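Local coordinates for aminotransferase, class I and II (Erwinia tasmaniensis, PDB 5Z0Q), which belongs to the class I and II aminotransferases, a family of pyridoxal-5'-phosphate-dependent enzymes, and binds pyridoxal-5'-phosphate, at residues 108-122 and 131-144. Residues are numbered along the deposited sequence; the frame is centred on the assembly and turned at random.
Sequences VRAFTEAHQSTVSAT and APKLAGRQHLSAAL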
loop_
_atom_site.group_PDB
_atom_site.type_symbol
_atom_site.label_atom_id
_atom_site.label_comp_id
_atom_site.label_asym_id
_atom_site.label_seq_id
_atom_site.Cartn_x
_atom_site.Cartn_y
_atom_site.Cartn_z
ATOM N N VAL A 108 4.773 16.304 1.679
ATOM C CA VAL A 108 5.874 17.118 1.172
ATOM C C VAL A 108 5.702 17.387 -0.320
ATOM O O VAL A 108 5.951 18.501 -0.795
ATOM C CB VAL A 108 7.221 16.439 1.480
ATOM C CG1 VAL A 108 8.370 17.229 0.874
ATOM C CG2 VAL A 108 7.409 16.296 2.982
ATOM N N ARG A 109 5.267 16.378 -1.080
ATOM C CA ARG A 109 5.098 16.560 -2.519
ATOM C C ARG A 109 3.925 17.479 -2.838
ATOM O O ARG A 109 3.925 18.138 -3.884
ATOM C CB ARG A 109 4.899 15.208 -3.206
ATOM C CG ARG A 109 5.919 14.143 -2.841
ATOM C CD ARG A 109 7.054 14.057 -3.841
ATOM N NE ARG A 109 8.037 13.053 -3.440
ATOM C CZ ARG A 109 7.976 11.767 -3.774
ATOM N NH1 ARG A 109 6.980 11.318 -4.525
ATOM N NH2 ARG A 109 8.916 10.929 -3.359
ATOM N N ALA A 110 2.925 17.541 -1.958
ATOM C CA ALA A 110 1.699 18.283 -2.234
ATOM C C ALA A 110 1.667 19.671 -1.615
ATOM O O ALA A 110 1.024 20.567 -2.172
ATOM C CB ALA A 110 0.480 17.494 -1.740
ATOM N N PHE A 111 2.333 19.877 -0.480
ATOM C CA PHE A 111 2.280 21.146 0.236
ATOM C C PHE A 111 3.560 21.957 0.089
ATOM O O PHE A 111 3.748 22.940 0.816
ATOM C CB PHE A 111 1.980 20.898 1.717
ATOM C CG PHE A 111 0.713 20.128 1.957
ATOM C CD1 PHE A 111 -0.401 20.335 1.158
ATOM C CD2 PHE A 111 0.637 19.193 2.975
ATOM C CE1 PHE A 111 -1.568 19.625 1.374
ATOM C CE2 PHE A 111 -0.528 18.481 3.196
ATOM C CZ PHE A 111 -1.632 18.698 2.395
ATOM N N THR A 112 4.442 21.575 -0.830
ATOM C CA THR A 112 5.708 22.263 -1.034
ATOM C C THR A 112 6.012 22.301 -2.524
ATOM O O THR A 112 5.569 21.435 -3.284
ATOM C CB THR A 112 6.853 21.569 -0.277
ATOM O OG1 THR A 112 6.396 21.171 1.021
ATOM C CG2 THR A 112 8.037 22.506 -0.110
ATOM N N GLU A 113 6.762 23.316 -2.937
ATOM C CA GLU A 113 7.205 23.464 -4.316
ATOM C C GLU A 113 8.730 23.462 -4.363
ATOM O O GLU A 113 9.405 23.442 -3.332
ATOM C CB GLU A 113 6.615 24.733 -4.940
ATOM C CG GLU A 113 5.152 24.578 -5.322
ATOM C CD GLU A 113 4.378 25.875 -5.218
ATOM O OE1 GLU A 113 4.990 26.905 -4.866
ATOM O OE2 GLU A 113 3.157 25.864 -5.486
ATOM N N ALA A 114 9.267 23.484 -5.588
ATOM C CA ALA A 114 10.697 23.260 -5.785
ATOM C C ALA A 114 11.540 24.296 -5.052
ATOM O O ALA A 114 12.587 23.963 -4.481
ATOM C CB ALA A 114 11.026 23.266 -7.276
ATOM N N HIS A 115 11.106 25.555 -5.052
ATOM C CA HIS A 115 11.868 26.618 -4.412
ATOM C C HIS A 115 11.635 26.699 -2.909
ATOM O O HIS A 115 12.324 27.474 -2.234
ATOM C CB HIS A 115 11.528 27.966 -5.052
ATOM C CG HIS A 115 10.099 28.373 -4.873
ATOM N ND1 HIS A 115 9.063 27.766 -5.551
ATOM C CD2 HIS A 115 9.532 29.323 -4.093
ATOM C CE1 HIS A 115 7.919 28.326 -5.196
ATOM N NE2 HIS A 115 8.176 29.273 -4.313
ATOM N N GLN A 116 10.696 25.930 -2.371
ATOM C CA GLN A 116 10.348 25.992 -0.961
ATOM C C GLN A 116 10.988 24.842 -0.191
ATOM O O GLN A 116 11.313 23.790 -0.749
ATOM C CB GLN A 116 8.827 25.973 -0.781
ATOM C CG GLN A 116 8.134 27.207 -1.335
ATOM C CD GLN A 116 6.625 27.127 -1.239
ATOM O OE1 GLN A 116 6.039 26.049 -1.345
ATOM N NE2 GLN A 116 5.985 28.272 -1.033
ATOM N N SER A 117 11.163 25.057 1.109
ATOM C CA SER A 117 11.876 24.130 1.974
ATOM C C SER A 117 10.971 23.646 3.100
ATOM O O SER A 117 9.864 24.151 3.309
ATOM C CB SER A 117 13.136 24.782 2.559
ATOM O OG SER A 117 12.807 25.854 3.425
ATOM N N THR A 118 11.467 22.650 3.831
ATOM C CA THR A 118 10.788 22.097 4.991
ATOM C C THR A 118 11.622 22.342 6.242
ATOM O O THR A 118 12.840 22.533 6.175
ATOM C CB THR A 118 10.529 20.592 4.829
ATOM O OG1 THR A 118 11.778 19.898 4.736
ATOM C CG2 THR A 118 9.710 20.320 3.577
ATOM N N VAL A 119 10.948 22.340 7.391
ATOM C CA VAL A 119 11.590 22.534 8.686
ATOM C C VAL A 119 11.175 21.400 9.609
ATOM O O VAL A 119 9.995 21.035 9.667
ATOM C CB VAL A 119 11.224 23.894 9.317
ATOM C CG1 VAL A 119 12.070 24.149 10.557
ATOM C CG2 VAL A 119 11.393 25.011 8.314
ATOM N N SER A 120 12.143 20.848 10.335
ATOM C CA SER A 120 11.866 19.827 11.333
ATOM C C SER A 120 12.951 19.887 12.398
ATOM O O SER A 120 13.878 20.699 12.328
ATOM C CB SER A 120 11.790 18.433 10.703
ATOM O OG SER A 120 13.087 17.934 10.424
ATOM N N ALA A 121 12.827 19.017 13.392
ATOM C CA ALA A 121 13.833 18.895 14.432
ATOM C C ALA A 121 14.888 17.873 14.023
ATOM O O ALA A 121 14.699 17.084 13.095
ATOM C CB ALA A 121 13.194 18.489 15.760
ATOM N N THR A 122 16.021 17.907 14.727
ATOM C CA THR A 122 17.061 16.905 14.566
ATOM C C THR A 122 17.592 16.599 15.963
ATOM O O THR A 122 17.864 17.534 16.740
ATOM C CB THR A 122 18.193 17.355 13.633
ATOM O OG1 THR A 122 19.272 16.412 13.695
ATOM C CG2 THR A 122 18.701 18.738 14.010
ATOM N N ALA A 131 12.175 12.502 2.999
ATOM C CA ALA A 131 11.130 12.857 2.040
ATOM C C ALA A 131 11.472 14.122 1.258
ATOM O O ALA A 131 11.325 14.113 0.023
ATOM C CB ALA A 131 9.779 12.968 2.754
ATOM N N PRO A 132 11.917 15.224 1.877
ATOM C CA PRO A 132 12.364 16.366 1.061
ATOM C C PRO A 132 13.561 16.033 0.192
ATOM O O PRO A 132 13.732 16.631 -0.877
ATOM C CB PRO A 132 12.709 17.436 2.108
ATOM C CG PRO A 132 11.962 17.036 3.327
ATOM C CD PRO A 132 11.963 15.545 3.314
ATOM N N LYS A 133 14.394 15.085 0.624
ATOM C CA LYS A 133 15.542 14.677 -0.176
ATOM C C LYS A 133 15.101 13.999 -1.467
ATOM O O LYS A 133 15.654 14.271 -2.539
ATOM C CB LYS A 133 16.437 13.754 0.649
ATOM C CG LYS A 133 17.779 13.427 0.022
ATOM C CD LYS A 133 18.594 12.549 0.960
ATOM C CE LYS A 133 19.951 12.207 0.374
ATOM N NZ LYS A 133 20.736 11.345 1.301
ATOM N N LEU A 134 14.099 13.121 -1.387
ATOM C CA LEU A 134 13.599 12.435 -2.571
ATOM C C LEU A 134 12.688 13.311 -3.419
ATOM O O LEU A 134 12.491 13.013 -4.602
ATOM C CB LEU A 134 12.850 11.163 -2.169
ATOM C CG LEU A 134 13.616 10.162 -1.303
ATOM C CD1 LEU A 134 12.769 8.925 -1.040
ATOM C CD2 LEU A 134 14.941 9.789 -1.950
ATOM N N ALA A 135 12.129 14.374 -2.846
ATOM C CA ALA A 135 11.241 15.275 -3.565
ATOM C C ALA A 135 11.957 16.502 -4.113
ATOM O O ALA A 135 11.302 17.381 -4.682
ATOM C CB ALA A 135 10.087 15.714 -2.656
ATOM N N GLY A 136 13.276 16.583 -3.959
ATOM C CA GLY A 136 14.010 17.739 -4.438
ATOM C C GLY A 136 13.811 18.989 -3.610
ATOM O O GLY A 136 13.869 20.097 -4.151
ATOM N N ARG A 137 13.580 18.840 -2.309
ATOM C CA ARG A 137 13.358 19.961 -1.407
ATOM C C ARG A 137 14.499 20.040 -0.404
ATOM O O ARG A 137 14.863 19.030 0.207
ATOM C CB ARG A 137 12.027 19.814 -0.666
ATOM C CG ARG A 137 10.837 19.487 -1.552
ATOM C CD ARG A 137 10.591 20.577 -2.577
ATOM N NE ARG A 137 9.202 20.587 -3.031
ATOM C CZ ARG A 137 8.728 19.825 -4.013
ATOM N NH1 ARG A 137 9.529 18.982 -4.651
ATOM N NH2 ARG A 137 7.450 19.905 -4.355
ATOM N N GLN A 138 15.062 21.234 -0.238
ATOM C CA GLN A 138 16.055 21.437 0.806
ATOM C C GLN A 138 15.371 21.473 2.169
ATOM O O GLN A 138 14.190 21.811 2.287
ATOM C CB GLN A 138 16.846 22.725 0.562
ATOM C CG GLN A 138 16.055 24.019 0.717
ATOM C CD GLN A 138 15.191 24.352 -0.493
ATOM O OE1 GLN A 138 14.583 23.471 -1.106
ATOM N NE2 GLN A 138 15.136 25.634 -0.843
ATOM N N HIS A 139 16.120 21.104 3.204
ATOM C CA HIS A 139 15.557 20.892 4.531
ATOM C C HIS A 139 16.334 21.699 5.562
ATOM O O HIS A 139 17.569 21.702 5.551
ATOM C CB HIS A 139 15.577 19.404 4.899
ATOM C CG HIS A 139 14.853 19.083 6.168
ATOM N ND1 HIS A 139 13.484 19.185 6.289
ATOM C CD2 HIS A 139 15.308 18.659 7.371
ATOM C CE1 HIS A 139 13.126 18.839 7.513
ATOM N NE2 HIS A 139 14.214 18.516 8.190
ATOM N N LEU A 140 15.606 22.374 6.449
ATOM C CA LEU A 140 16.188 23.131 7.548
ATOM C C LEU A 140 15.960 22.372 8.849
ATOM O O LEU A 140 14.822 22.015 9.170
ATOM C CB LEU A 140 15.576 24.531 7.637
ATOM C CG LEU A 140 16.067 25.410 8.791
ATOM C CD1 LEU A 140 17.555 25.683 8.663
ATOM C CD2 LEU A 140 15.286 26.713 8.851
ATOM N N SER A 141 17.036 22.134 9.590
ATOM C CA SER A 141 16.994 21.333 10.807
ATOM C C SER A 141 17.309 22.205 12.014
ATOM O O SER A 141 18.282 22.966 11.999
ATOM C CB SER A 141 17.984 20.169 10.725
ATOM O OG SER A 141 17.782 19.413 9.544
ATOM N N ALA A 142 16.487 22.089 13.053
ATOM C CA ALA A 142 16.697 22.778 14.319
ATOM C C ALA A 142 17.065 21.744 15.374
ATOM O O ALA A 142 16.293 20.814 15.631
ATOM C CB ALA A 142 15.451 23.558 14.737
ATOM N N ALA A 143 18.238 21.907 15.978
ATOM C CA ALA A 143 18.748 20.905 16.902
ATOM C C ALA A 143 17.933 20.874 18.188
ATOM O O ALA A 143 17.594 21.917 18.755
ATOM C CB ALA A 143 20.216 21.176 17.222
ATOM N N LEU A 144 17.612 19.665 18.642
ATOM C CA LEU A 144 16.992 19.498 19.948
ATOM C C LEU A 144 18.026 19.710 21.044
ATOM O O LEU A 144 19.163 19.238 20.946
ATOM C CB LEU A 144 16.374 18.106 20.076
ATOM C CG LEU A 144 15.162 17.800 19.197
ATOM C CD1 LEU A 144 14.640 16.403 19.484
ATOM C CD2 LEU A 144 14.074 18.835 19.418
#
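Thr-118 and Ser-120, alternate residues on one face of strand 117-122, both turn their hydroxyls to the ring of His-139 on the neighbouring parallel strand. The two strands are linked through helix 127-134 in a beta-alpha-beta unit of the large mixed sheet characteristic of the PLP-dependent aminotransferase fold, with strand 166-172 on the other side of 117-122. With CG anti to its own backbone N (chi1 -172°), His-139 leans forward along the strands, and its NE2 is hydrogen-bonded to Ser-120 OG at 2.6 Å. Thr-118 OG1 also lies near the ring plane, beside ND1, but modelled too close for its length to be trusted; either group could be the donor in both pairs. Two hydroxyls at its edge, if both bond, would limit the ring's rotation.

The backbones beneath are stitched in parallel register from Thr-118 N, bonded to Gln-138 O, as far as Leu-144 N, which bonds Thr-122 O. This side is tight, with Val-108, Thr-118, Ser-120, Ala-131 and Pro-132 all buried: Pro-132 crosses Thr-118 obliquely, while Val-108 of helix 101-111 packs CG2 against Ala-131 CB of helix 127-134 and CG1 against Ala-135 CB.

Toward solvent the packing thins out. Around the exposed turn 113-116, Ala-114 and His-115 direct their side chains away from 131-144, and Gly-136 closes helix 127-134 with a Schellman motif. Arg-137 bridges this looser end, its bent chain passing Val-108 and Thr-112. Its NH2 donates to Thr-112 O at 2.7 Å, with the oxygen in the guanidinium plane but the nitrogen 57° above the carbonyl plane.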